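PDB 4HNZ: HslVU complex proteolytic subunit, putative from Trypanosoma brucei brucei, which serves as the proteolytic subunit of a mitochondrial proteasome-like complex, hydrolysing proteins that HslU unfolds, and so regulates PIF2 helicase levels in mitochondrial DNA replication. Local coordinates for residues E61-E66 with A79-T84; T11-G16 with Y143-I148. One frame throughout, in Å; residues are numbered along the deposited sequence.

Contact 1. Residues E61-E66 with A79-T84; sequences ENKIGE and AKEWRT
Lys63 and Glu81 show how a single pair of opposite charges can make up the whole contact between two stretches of neighbouring helices, here residues 61-66 and 79-84. The electrostatic part is a salt bridge from Lys63 NZ to Glu81 OE1, 3.6 Å long. No hydrogen bond joins the two segments. The oxygen lies beside the end of the lysine chain rather than beyond it: the angle CE-NZ-OE1 is only about 56°, and Glu81 OE1 comes to 3.0 Å from Lys63 CE, nearer than it is to the nitrogen.

The van der Waals part is equally spare. Lys63 bends at chi2 and then runs straight towards the helix of residues 71-84, crossing Glu81 at a slant. Glu81 reaches out fully extended, its CG anti to the backbone N (chi1 -170°), and the two chains together span the 10.0 Å between Lys63 CA and Glu81 CA. The Lys63 side chain also touches Ala74 and Glu77, and Glu81 touches Lys59, one turn back on helix 50-66.

The side-chain hydrogen bond of this contact lies within residues 79-84. Near the end of that helix, Thr84 OG1 donates to Lys80 O at 2.7 Å, from a position tilted 27° out of the carbonyl plane. Other polar groups of this helix look elsewhere: Lys80 pairs with Glu77 and with Glu58 of a second subunit, and Arg83 with Asp52 of that subunit.

With just 75 Å² buried in all, two partly exposed side chains and a long ion pair, the chemistry implies a peripheral electrostatic link between adjacent helices of the outer layer. Solvent probably weakens it, and apolar packing between the same helices is carried by Ile64, on Leu71 and Ala74, and by Trp82, on Leu56.

Contact 2. Residues T11-G16 with Y143-I148; sequences TVVLLG and YDAEKI
Val13 is the knot of this contact, setting both of its methyls against the first turn of the helix of residues 145-159. With CG1 anti to the carbonyl carbon (chi1 -56°), that methyl lies 4.0 Å from Glu146 N and equally near Glu146 CB, while CG2 meets Ala145 O at 3.8 Å. Ala145 fits beside Val13, its CB 4.2 Å from Val13 CG1 and 4.1 Å from Thr11 O. Its small side chain is consistent with the close approach of helix and strand, 6.1 Å between Val13 CA and Glu146 CA.

The looser side is polar and faces solvent more. Glu146 lends its CB to the packing, but its extended chain carries the carboxylate on to a salt bridge with Arg150; Thr11 OG1 is hydrogen-bonded to Glu173. Asp144 is the N-cap, its OD1 accepting from Lys147 N at 2.9 Å with an N-H...O angle of 156°.

The contact seats a helix on its sheet, as in the layered Ntn-hydrolase fold of proteasome subunits: the strand of residues 11-22 lies between strands 3-8 and 167-172, Val13 and Leu15 continue the packing onto Ala149, and Ile148 turns to the helix of residues 127-137.

Overall arrangement
The two contacts illustrate packing within and between layers of the four-layered alpha-beta-beta-alpha sandwich of Ntn hydrolases. Contact 1 ties helix to helix within one outer layer, whereas contact 2 seats a helix of the other layer on its sheet. They lie on opposite sides of the chain's centre, 17 and 13 Å from it respectively, with their own centres 28 Å apart and nearest atoms about 12 Å apart, so neither touches the other. Both are remote from Thr1, probably the catalytic residue as in related proteasome-like proteases. The helix begun in contact 2 nevertheless runs on to Thr157, which with Asp160 and Ser163 binds the magnesium ion, while contact 1 adjoins a subunit interface.

Contact 1. Residues E61-E66 with A79-T84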
loop_
_atom_site.group_PDB
_atom_site.type_symbol
_atom_site.label_atom_id
_atom_site.label_comp_id
_atom_site.label_asym_id
_atom_site.label_seq_id
_atom_site.Cartn_x
_atom_site.Cartn_y
_atom_site.Cartn_z
ATOM N N GLU A 61 17.490 -13.210 33.476
ATOM C CA GLU A 61 18.079 -13.390 34.815
ATOM C C GLU A 61 17.054 -13.738 35.856
ATOM O O GLU A 61 17.335 -14.591 36.657
ATOM C CB GLU A 61 18.867 -12.166 35.250
ATOM C CG GLU A 61 20.223 -12.069 34.552
ATOM C CD GLU A 61 20.888 -10.703 34.704
ATOM O OE1 GLU A 61 20.351 -9.824 35.415
ATOM O OE2 GLU A 61 21.943 -10.478 34.079
ATOM N N ASN A 62 15.886 -13.093 35.838
ATOM C CA ASN A 62 14.781 -13.493 36.699
ATOM C C ASN A 62 14.516 -14.963 36.511
ATOM O O ASN A 62 14.439 -15.710 37.479
ATOM C CB ASN A 62 13.459 -12.746 36.429
ATOM C CG ASN A 62 13.474 -11.332 36.927
ATOM O OD1 ASN A 62 14.384 -10.934 37.679
ATOM N ND2 ASN A 62 12.498 -10.532 36.499
ATOM N N LYS A 63 14.352 -15.384 35.274
ATOM C CA LYS A 63 14.038 -16.775 35.040
ATOM C C LYS A 63 15.174 -17.682 35.500
ATOM O O LYS A 63 14.917 -18.789 35.953
ATOM C CB LYS A 63 13.676 -17.012 33.550
ATOM C CG LYS A 63 12.488 -16.193 33.042
ATOM C CD LYS A 63 11.254 -16.399 33.892
ATOM C CE LYS A 63 10.133 -15.517 33.401
ATOM N NZ LYS A 63 8.893 -15.791 34.155
ATOM N N ILE A 64 16.413 -17.283 35.244
ATOM C CA ILE A 64 17.558 -18.127 35.563
ATOM C C ILE A 64 17.667 -18.311 37.051
ATOM O O ILE A 64 18.001 -19.391 37.526
ATOM C CB ILE A 64 18.873 -17.547 35.051
ATOM C CG1 ILE A 64 19.043 -17.902 33.593
ATOM C CG2 ILE A 64 20.066 -18.114 35.828
ATOM C CD1 ILE A 64 20.076 -17.063 32.881
ATOM N N GLY A 65 17.335 -17.258 37.774
ATOM C CA GLY A 65 17.226 -17.338 39.196
ATOM C C GLY A 65 16.074 -18.207 39.675
ATOM O O GLY A 65 16.153 -18.804 40.753
ATOM N N GLU A 66 14.964 -18.189 38.969
ATOM C CA GLU A 66 13.798 -18.970 39.365
ATOM C C GLU A 66 13.935 -20.450 38.982
ATOM O O GLU A 66 13.203 -21.268 39.452
ATOM C CB GLU A 66 12.579 -18.345 38.726
ATOM C CG GLU A 66 11.261 -18.928 39.170
ATOM C CD GLU A 66 10.114 -18.424 38.322
ATOM O OE1 GLU A 66 10.250 -17.323 37.712
ATOM O OE2 GLU A 66 9.081 -19.146 38.238
ATOM N N ALA A 79 10.848 -16.875 26.816
ATOM C CA ALA A 79 10.204 -16.733 25.543
ATOM C C ALA A 79 8.699 -16.634 25.700
ATOM O O ALA A 79 8.074 -15.807 25.039
ATOM C CB ALA A 79 10.584 -17.874 24.624
ATOM N N LYS A 80 8.108 -17.461 26.545
ATOM C CA LYS A 80 6.664 -17.369 26.833
ATOM C C LYS A 80 6.254 -16.012 27.326
ATOM O O LYS A 80 5.232 -15.475 26.915
ATOM C CB LYS A 80 6.235 -18.393 27.874
ATOM C CG LYS A 80 6.106 -19.764 27.292
ATOM C CD LYS A 80 6.174 -20.861 28.322
ATOM C CE LYS A 80 5.051 -20.730 29.353
ATOM N NZ LYS A 80 5.382 -21.654 30.469
ATOM N N GLU A 81 7.029 -15.457 28.241
ATOM C CA GLU A 81 6.704 -14.158 28.819
ATOM C C GLU A 81 6.851 -13.054 27.767
ATOM O O GLU A 81 6.064 -12.130 27.676
ATOM C CB GLU A 81 7.658 -13.882 30.003
ATOM C CG GLU A 81 7.281 -12.671 30.858
ATOM C CD GLU A 81 8.313 -12.314 31.948
ATOM O OE1 GLU A 81 9.394 -12.956 32.062
ATOM O OE2 GLU A 81 8.074 -11.311 32.660
ATOM N N TRP A 82 7.926 -13.148 27.021
ATOM C CA TRP A 82 8.214 -12.229 25.970
ATOM C C TRP A 82 7.047 -12.175 24.969
ATOM O O TRP A 82 6.644 -11.111 24.547
ATOM C CB TRP A 82 9.491 -12.699 25.260
ATOM C CG TRP A 82 10.088 -11.770 24.236
ATOM C CD1 TRP A 82 9.558 -10.662 23.723
ATOM C CD2 TRP A 82 11.325 -11.987 23.548
ATOM N NE1 TRP A 82 10.424 -10.114 22.815
ATOM C CE2 TRP A 82 11.508 -10.919 22.679
ATOM C CE3 TRP A 82 12.318 -12.962 23.639
ATOM C CZ2 TRP A 82 12.611 -10.805 21.886
ATOM C CZ3 TRP A 82 13.429 -12.858 22.842
ATOM C CH2 TRP A 82 13.573 -11.788 21.980
ATOM N N ARG A 83 6.504 -13.321 24.569
ATOM C CA ARG A 83 5.462 -13.318 23.555
ATOM C C ARG A 83 4.131 -12.875 24.086
ATOM O O ARG A 83 3.299 -12.453 23.311
ATOM C CB ARG A 83 5.291 -14.688 22.948
ATOM C CG ARG A 83 6.492 -15.083 22.143
ATOM C CD ARG A 83 6.599 -14.278 20.864
ATOM N NE ARG A 83 5.453 -14.580 20.026
ATOM C CZ ARG A 83 5.161 -13.967 18.893
ATOM N NH1 ARG A 83 5.904 -12.985 18.439
ATOM N NH2 ARG A 83 4.108 -14.361 18.207
ATOM N N THR A 84 3.884 -13.014 25.389
ATOM C CA THR A 84 2.534 -12.711 25.932
ATOM C C THR A 84 2.450 -11.381 26.646
ATOM O O THR A 84 1.379 -10.940 26.962
ATOM C CB THR A 84 2.050 -13.806 26.899
ATOM O OG1 THR A 84 3.076 -14.114 27.855
ATOM C CG2 THR A 84 1.745 -15.062 26.151
#

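Contact 2. Residues T11-G16 with Y143-I148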
loop_
_atom_site.group_PDB
_atom_site.type_symbol
_atom_site.label_atom_id
_atom_site.label_comp_id
_atom_site.label_asym_id
_atom_site.label_seq_id
_atom_site.Cartn_x
_atom_site.Cartn_y
_atom_site.Cartn_z
ATOM N N THR A 11 35.000 -27.135 24.790
ATOM C CA THR A 11 35.068 -25.699 24.711
ATOM C C THR A 11 33.858 -25.198 23.974
ATOM O O THR A 11 33.440 -25.768 22.982
ATOM C CB THR A 11 36.333 -25.240 23.990
ATOM O OG1 THR A 11 37.482 -25.748 24.674
ATOM C CG2 THR A 11 36.419 -23.738 23.982
ATOM N N VAL A 12 33.270 -24.126 24.490
ATOM C CA VAL A 12 32.283 -23.374 23.726
ATOM C C VAL A 12 32.747 -21.910 23.661
ATOM O O VAL A 12 33.207 -21.345 24.664
ATOM C CB VAL A 12 30.842 -23.517 24.302
ATOM C CG1 VAL A 12 30.729 -22.944 25.710
ATOM C CG2 VAL A 12 29.843 -22.861 23.401
ATOM N N VAL A 13 32.632 -21.312 22.494
ATOM C CA VAL A 13 32.970 -19.915 22.367
ATOM C C VAL A 13 31.750 -19.167 21.864
ATOM O O VAL A 13 30.852 -19.741 21.254
ATOM C CB VAL A 13 34.181 -19.680 21.432
ATOM C CG1 VAL A 13 35.404 -20.481 21.893
ATOM C CG2 VAL A 13 33.831 -20.055 20.003
ATOM N N LEU A 14 31.715 -17.882 22.190
ATOM C CA LEU A 14 30.669 -16.968 21.804
ATOM C C LEU A 14 31.343 -15.716 21.338
ATOM O O LEU A 14 32.155 -15.140 22.034
ATOM C CB LEU A 14 29.744 -16.679 22.992
ATOM C CG LEU A 14 28.555 -15.772 22.685
ATOM C CD1 LEU A 14 27.564 -16.466 21.776
ATOM C CD2 LEU A 14 27.816 -15.338 23.969
ATOM N N LEU A 15 31.001 -15.317 20.119
ATOM C CA LEU A 15 31.624 -14.198 19.511
ATOM C C LEU A 15 30.540 -13.264 19.000
ATOM O O LEU A 15 29.511 -13.732 18.510
ATOM C CB LEU A 15 32.462 -14.613 18.307
ATOM C CG LEU A 15 33.882 -15.060 18.611
ATOM C CD1 LEU A 15 33.811 -16.405 19.318
ATOM C CD2 LEU A 15 34.722 -15.180 17.336
ATOM N N GLY A 16 30.811 -11.969 19.049
ATOM C CA GLY A 16 29.928 -10.959 18.478
ATOM C C GLY A 16 30.684 -9.809 17.868
ATOM O O GLY A 16 31.749 -9.440 18.338
ATOM N N TYR A 143 41.113 -27.613 13.506
ATOM C CA TYR A 143 40.297 -26.490 13.874
ATOM C C TYR A 143 39.537 -26.670 15.206
ATOM O O TYR A 143 38.579 -27.447 15.308
ATOM C CB TYR A 143 39.334 -26.298 12.728
ATOM C CG TYR A 143 39.939 -25.606 11.541
ATOM C CD1 TYR A 143 40.732 -26.287 10.613
ATOM C CD2 TYR A 143 39.723 -24.268 11.350
ATOM C CE1 TYR A 143 41.288 -25.632 9.527
ATOM C CE2 TYR A 143 40.260 -23.599 10.266
ATOM C CZ TYR A 143 41.047 -24.274 9.373
ATOM O OH TYR A 143 41.587 -23.557 8.332
ATOM N N ASP A 144 39.975 -25.991 16.256
ATOM C CA ASP A 144 39.206 -26.013 17.510
ATOM C C ASP A 144 38.112 -24.944 17.454
ATOM O O ASP A 144 38.037 -24.164 16.488
ATOM C CB ASP A 144 40.108 -25.843 18.725
ATOM C CG ASP A 144 40.772 -24.478 18.787
ATOM O OD1 ASP A 144 40.419 -23.511 18.072
ATOM O OD2 ASP A 144 41.652 -24.309 19.667
ATOM N N ALA A 145 37.294 -24.892 18.500
ATOM C CA ALA A 145 36.143 -24.017 18.519
ATOM C C ALA A 145 36.471 -22.568 18.223
ATOM O O ALA A 145 35.820 -21.916 17.416
ATOM C CB ALA A 145 35.428 -24.124 19.859
ATOM N N GLU A 146 37.485 -22.052 18.889
ATOM C CA GLU A 146 37.802 -20.669 18.701
ATOM C C GLU A 146 38.302 -20.406 17.279
ATOM O O GLU A 146 38.051 -19.344 16.718
ATOM C CB GLU A 146 38.815 -20.195 19.740
ATOM C CG GLU A 146 39.092 -18.706 19.585
ATOM C CD GLU A 146 39.798 -18.071 20.756
ATOM O OE1 GLU A 146 40.003 -18.753 21.792
ATOM O OE2 GLU A 146 40.161 -16.881 20.623
ATOM N N LYS A 147 39.085 -21.322 16.728
ATOM C CA LYS A 147 39.642 -21.104 15.403
ATOM C C LYS A 147 38.484 -21.122 14.373
ATOM O O LYS A 147 38.426 -20.289 13.494
ATOM C CB LYS A 147 40.720 -22.130 15.102
ATOM C CG LYS A 147 41.572 -21.759 13.925
ATOM C CD LYS A 147 42.663 -22.786 13.612
ATOM C CE LYS A 147 43.397 -22.374 12.317
ATOM N NZ LYS A 147 44.393 -23.378 11.820
ATOM N N ILE A 148 37.544 -22.039 14.553
ATOM C CA ILE A 148 36.383 -22.108 13.699
ATOM C C ILE A 148 35.597 -20.811 13.766
ATOM O O ILE A 148 35.265 -20.219 12.726
ATOM C CB ILE A 148 35.481 -23.261 14.093
ATOM C CG1 ILE A 148 36.146 -24.573 13.781
ATOM C CG2 ILE A 148 34.180 -23.221 13.336
ATOM C CD1 ILE A 148 35.498 -25.744 14.470
#